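Local coordinates for protein paraflagellar rod component (Trypanosoma brucei, PDB 2Q0X) that is of unknown function but adopts the alpha/beta-hydrolase fold and is named as a component of the paraflagellar rod, at residues E92-D95 with D96-I100; I185-P189 with A190-G194. All coordinates share one frame; numbering follows the deposited sequence.

Interaction 1: residues E92-D95 with D96-I100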
# COMPACT_ATOMS: atom_id res chain seq x y z
N GLU A 92 -13.56 10.56 2.82
CA GLU A 92 -13.25 11.44 3.93
C GLU A 92 -11.74 11.60 4.15
O GLU A 92 -11.26 12.71 4.32
CB GLU A 92 -13.93 10.95 5.21
CG GLU A 92 -13.71 11.88 6.38
CD GLU A 92 -14.62 11.58 7.54
OE1 GLU A 92 -14.89 10.38 7.81
OE2 GLU A 92 -15.05 12.56 8.21
N ASP A 93 -11.01 10.49 4.17
CA ASP A 93 -9.54 10.52 4.23
C ASP A 93 -8.92 11.31 3.08
O ASP A 93 -8.01 12.09 3.30
CB ASP A 93 -8.96 9.10 4.21
CG ASP A 93 -9.36 8.29 5.41
OD1 ASP A 93 -9.71 8.88 6.44
OD2 ASP A 93 -9.35 7.06 5.32
N VAL A 94 -9.42 11.11 1.87
CA VAL A 94 -8.99 11.91 0.72
C VAL A 94 -9.30 13.40 0.88
O VAL A 94 -8.47 14.25 0.52
CB VAL A 94 -9.53 11.34 -0.61
CG1 VAL A 94 -9.08 12.21 -1.80
CG2 VAL A 94 -9.02 9.85 -0.81
N ASP A 95 -10.47 13.72 1.45
CA ASP A 95 -10.85 15.12 1.70
C ASP A 95 -9.94 15.82 2.70
O ASP A 95 -9.60 16.99 2.53
CB ASP A 95 -12.30 15.22 2.16
CG ASP A 95 -12.93 16.56 1.78
OD1 ASP A 95 -12.65 17.05 0.66
OD2 ASP A 95 -13.68 17.10 2.63
N ASP A 96 -9.54 15.08 3.73
CA ASP A 96 -8.52 15.52 4.68
C ASP A 96 -7.18 15.83 3.98
O ASP A 96 -6.49 16.78 4.34
CB ASP A 96 -8.30 14.46 5.78
CG ASP A 96 -9.56 14.18 6.62
OD1 ASP A 96 -10.48 15.05 6.63
OD2 ASP A 96 -9.63 13.11 7.29
N LEU A 97 -6.80 15.02 3.00
CA LEU A 97 -5.58 15.30 2.24
C LEU A 97 -5.75 16.58 1.40
O LEU A 97 -4.86 17.43 1.38
CB LEU A 97 -5.19 14.11 1.35
CG LEU A 97 -4.00 14.35 0.42
CD1 LEU A 97 -2.77 14.88 1.23
CD2 LEU A 97 -3.67 13.10 -0.45
N ILE A 98 -6.89 16.72 0.74
CA ILE A 98 -7.18 17.94 -0.01
C ILE A 98 -7.02 19.18 0.88
O ILE A 98 -6.35 20.14 0.50
CB ILE A 98 -8.58 17.90 -0.66
CG1 ILE A 98 -8.62 16.81 -1.74
CG2 ILE A 98 -8.94 19.27 -1.28
CD1 ILE A 98 -10.04 16.56 -2.32
N GLY A 99 -7.62 19.15 2.08
CA GLY A 99 -7.41 20.19 3.06
C GLY A 99 -5.96 20.49 3.39
O GLY A 99 -5.56 21.67 3.47
N ILE A 100 -5.18 19.44 3.62
CA ILE A 100 -3.74 19.58 3.87
C ILE A 100 -3.03 20.24 2.68
O ILE A 100 -2.25 21.17 2.84
CB ILE A 100 -3.10 18.21 4.15
CG1 ILE A 100 -3.48 17.73 5.56
CG2 ILE A 100 -1.56 18.23 3.93
CD1 ILE A 100 -3.36 16.19 5.70
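Asp95 OD1 is hydrogen-bonded to Ser129 OG and weakly to His131 ND1, while the partner oxygen OD2 takes Ala130 N. The same OD1 lies 4.0 Å from Ile98 CD1, three residues on, and the two side chains cross obliquely. Ile98 extends CG1 back beside its own backbone N (chi1 -65°), which brings CG1 to 3.4 Å from Val94 O; its CD1 also comes within 4.5 Å of Val94 CG1, and Val94, Asp95 and Ile98 all pack on Leu125 of helix 119-128. The backbone beneath is regular alpha helix: Ile98 N donates to Val94 O at 2.9 Å, Gly99 N to Asp95 O at 3.0 Å, and Asp96 and Leu97 donate in the same way to Glu92 and Asp93. Asp96 is different. With CG beside its backbone N, its carboxylate folds back over the preceding turn, and CG lies 3.2 Å from Glu92 O. Neither carboxylate oxygen of Asp96 bonds Glu92 O, since both sides are acceptors, and Asp96 OD2 is 4.3 Å from Asp93 OD1. Four acids thus occupy residues 92-96: both oxygens of the buried Asp95 are bonded and Asp93 is held through OD2 by Gln85 NE2, whereas the repulsion that the exposed Asp96 feels from Asp93, and more distantly from Glu92, is probably eased by solvent.

Interaction 2: residues I185-P189 with A190-G194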
# COMPACT_ATOMS: atom_id res chain seq x y z
N ILE A 185 -13.39 -6.42 -11.28
CA ILE A 185 -12.25 -5.69 -10.77
C ILE A 185 -12.07 -6.07 -9.29
O ILE A 185 -13.07 -6.26 -8.60
CB ILE A 185 -12.48 -4.17 -10.94
CG1 ILE A 185 -12.48 -3.80 -12.44
CG2 ILE A 185 -11.43 -3.35 -10.17
CD1 ILE A 185 -13.00 -2.42 -12.72
N PRO A 186 -10.82 -6.24 -8.81
CA PRO A 186 -10.63 -6.54 -7.39
C PRO A 186 -11.18 -5.49 -6.43
O PRO A 186 -10.89 -4.29 -6.57
CB PRO A 186 -9.11 -6.69 -7.25
CG PRO A 186 -8.62 -6.97 -8.61
CD PRO A 186 -9.53 -6.22 -9.53
N ILE A 187 -11.98 -5.93 -5.47
CA ILE A 187 -12.72 -5.04 -4.59
C ILE A 187 -13.15 -5.78 -3.32
O ILE A 187 -13.49 -6.98 -3.37
CB ILE A 187 -13.97 -4.46 -5.32
CG1 ILE A 187 -14.66 -3.38 -4.47
CG2 ILE A 187 -14.96 -5.58 -5.71
CD1 ILE A 187 -15.54 -2.43 -5.28
N THR A 188 -13.12 -5.08 -2.18
CA THR A 188 -13.54 -5.69 -0.93
C THR A 188 -15.05 -5.58 -0.79
O THR A 188 -15.64 -4.63 -1.30
CB THR A 188 -12.83 -5.07 0.31
OG1 THR A 188 -13.11 -3.67 0.40
CG2 THR A 188 -11.34 -5.30 0.25
N PRO A 189 -15.69 -6.57 -0.15
CA PRO A 189 -17.13 -6.42 0.15
C PRO A 189 -17.46 -5.10 0.86
O PRO A 189 -18.47 -4.48 0.54
CB PRO A 189 -17.44 -7.64 1.02
CG PRO A 189 -16.41 -8.67 0.64
CD PRO A 189 -15.17 -7.88 0.28
N ALA A 190 -16.61 -4.69 1.79
CA ALA A 190 -16.82 -3.45 2.53
C ALA A 190 -16.89 -2.23 1.62
O ALA A 190 -17.61 -1.30 1.91
CB ALA A 190 -15.75 -3.26 3.59
N ARG A 191 -16.12 -2.23 0.54
CA ARG A 191 -16.20 -1.12 -0.42
C ARG A 191 -17.52 -1.14 -1.23
O ARG A 191 -18.08 -0.10 -1.52
CB ARG A 191 -14.97 -1.09 -1.34
CG ARG A 191 -13.75 -0.43 -0.68
CD ARG A 191 -13.91 1.10 -0.57
NE ARG A 191 -14.08 1.74 -1.88
CZ ARG A 191 -13.08 2.08 -2.70
NH1 ARG A 191 -11.81 1.86 -2.38
NH2 ARG A 191 -13.35 2.65 -3.87
N LEU A 192 -18.03 -2.33 -1.53
CA LEU A 192 -19.29 -2.45 -2.24
C LEU A 192 -20.50 -2.14 -1.32
O LEU A 192 -21.51 -1.58 -1.79
CB LEU A 192 -19.43 -3.84 -2.87
CG LEU A 192 -18.67 -4.14 -4.17
CD1 LEU A 192 -18.61 -5.63 -4.44
CD2 LEU A 192 -19.34 -3.40 -5.37
N ALA A 193 -20.37 -2.46 -0.03
CA ALA A 193 -21.50 -2.41 0.92
C ALA A 193 -22.02 -1.00 1.25
O ALA A 193 -23.20 -0.82 1.55
CB ALA A 193 -21.15 -3.17 2.21
N GLY A 194 -21.14 -0.00 1.21
CA GLY A 194 -21.56 1.37 1.51
C GLY A 194 -22.31 2.06 0.40
O GLY A 194 -22.77 3.18 0.57
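Ile187 reaches forward to Leu192, its CD1 3.7 Å from Leu192 CG, and the two side chains lie nearly perpendicular. CG1 stands anti to the backbone N (chi1 -173°), a setting that carries the longer branch over Arg191 CB, 3.9 Å away, and on to Leu192. The shorter branch closes the same apolar patch, with CG2 3.9 Å from Leu192 CD1. Thr188 follows as the N-cap of helix 189-193. Its hydroxyl, turned between the backbone N and the carbonyl carbon (chi1 60°), comes 3.3 Å from Arg191 N and accepts a weak capping bond from it. The same N-H is shared with Thr188 O, again weakly, and that carbonyl also receives a weak, 3.3 Å bond from Leu192 N. The first turn is therefore held by several modest bonds, and Gln47 NE2 gives OG1 a further partner. Pro189 then occupies the first helical position, where the lack of an amide proton costs no helical hydrogen bond; its carbonyl accepts from Ala193 N at 2.8 Å, and Ala193 CB lies 3.4 Å from the same oxygen. Beyond the cap, Arg191 CG touches Thr188 OG1 at 3.5 Å before the chain bends twice and carries the guanidinium away, to a salt bridge with Asp90 and hydrogen bonds to Ser77 and Gln120. Pro189, Leu192 and Ala193 face helix 154-170, touching Leu167, Val164 and Met168, while Thr188 packs on Ile80 of the second subunit. The short helix thus packs against helix 154-170 and is tied by Arg191 to the N-terminal parts of helices 87-104 and 119-128, in the insertion between strands 135-143 and 227-232.

Interaction 1 precedes interaction 2 along the chain, their centres 21 Å apart and their nearest atoms about 9 Å apart, without touching. The first lies within helix 87-104, the connection from strand 69-73 to strand 110-115 of the main mixed sheet; the second begins a short helix in the excursion between strands 135-143 and 227-232, where alpha/beta hydrolases commonly carry a cap. They are joined indirectly, since Arg191 pairs with Asp90, two residues before Glu92 on the same helix, and both pack on or bond to helix 119-128. That helix follows a turn resembling the family's nucleophile elbow, although no activity is established here.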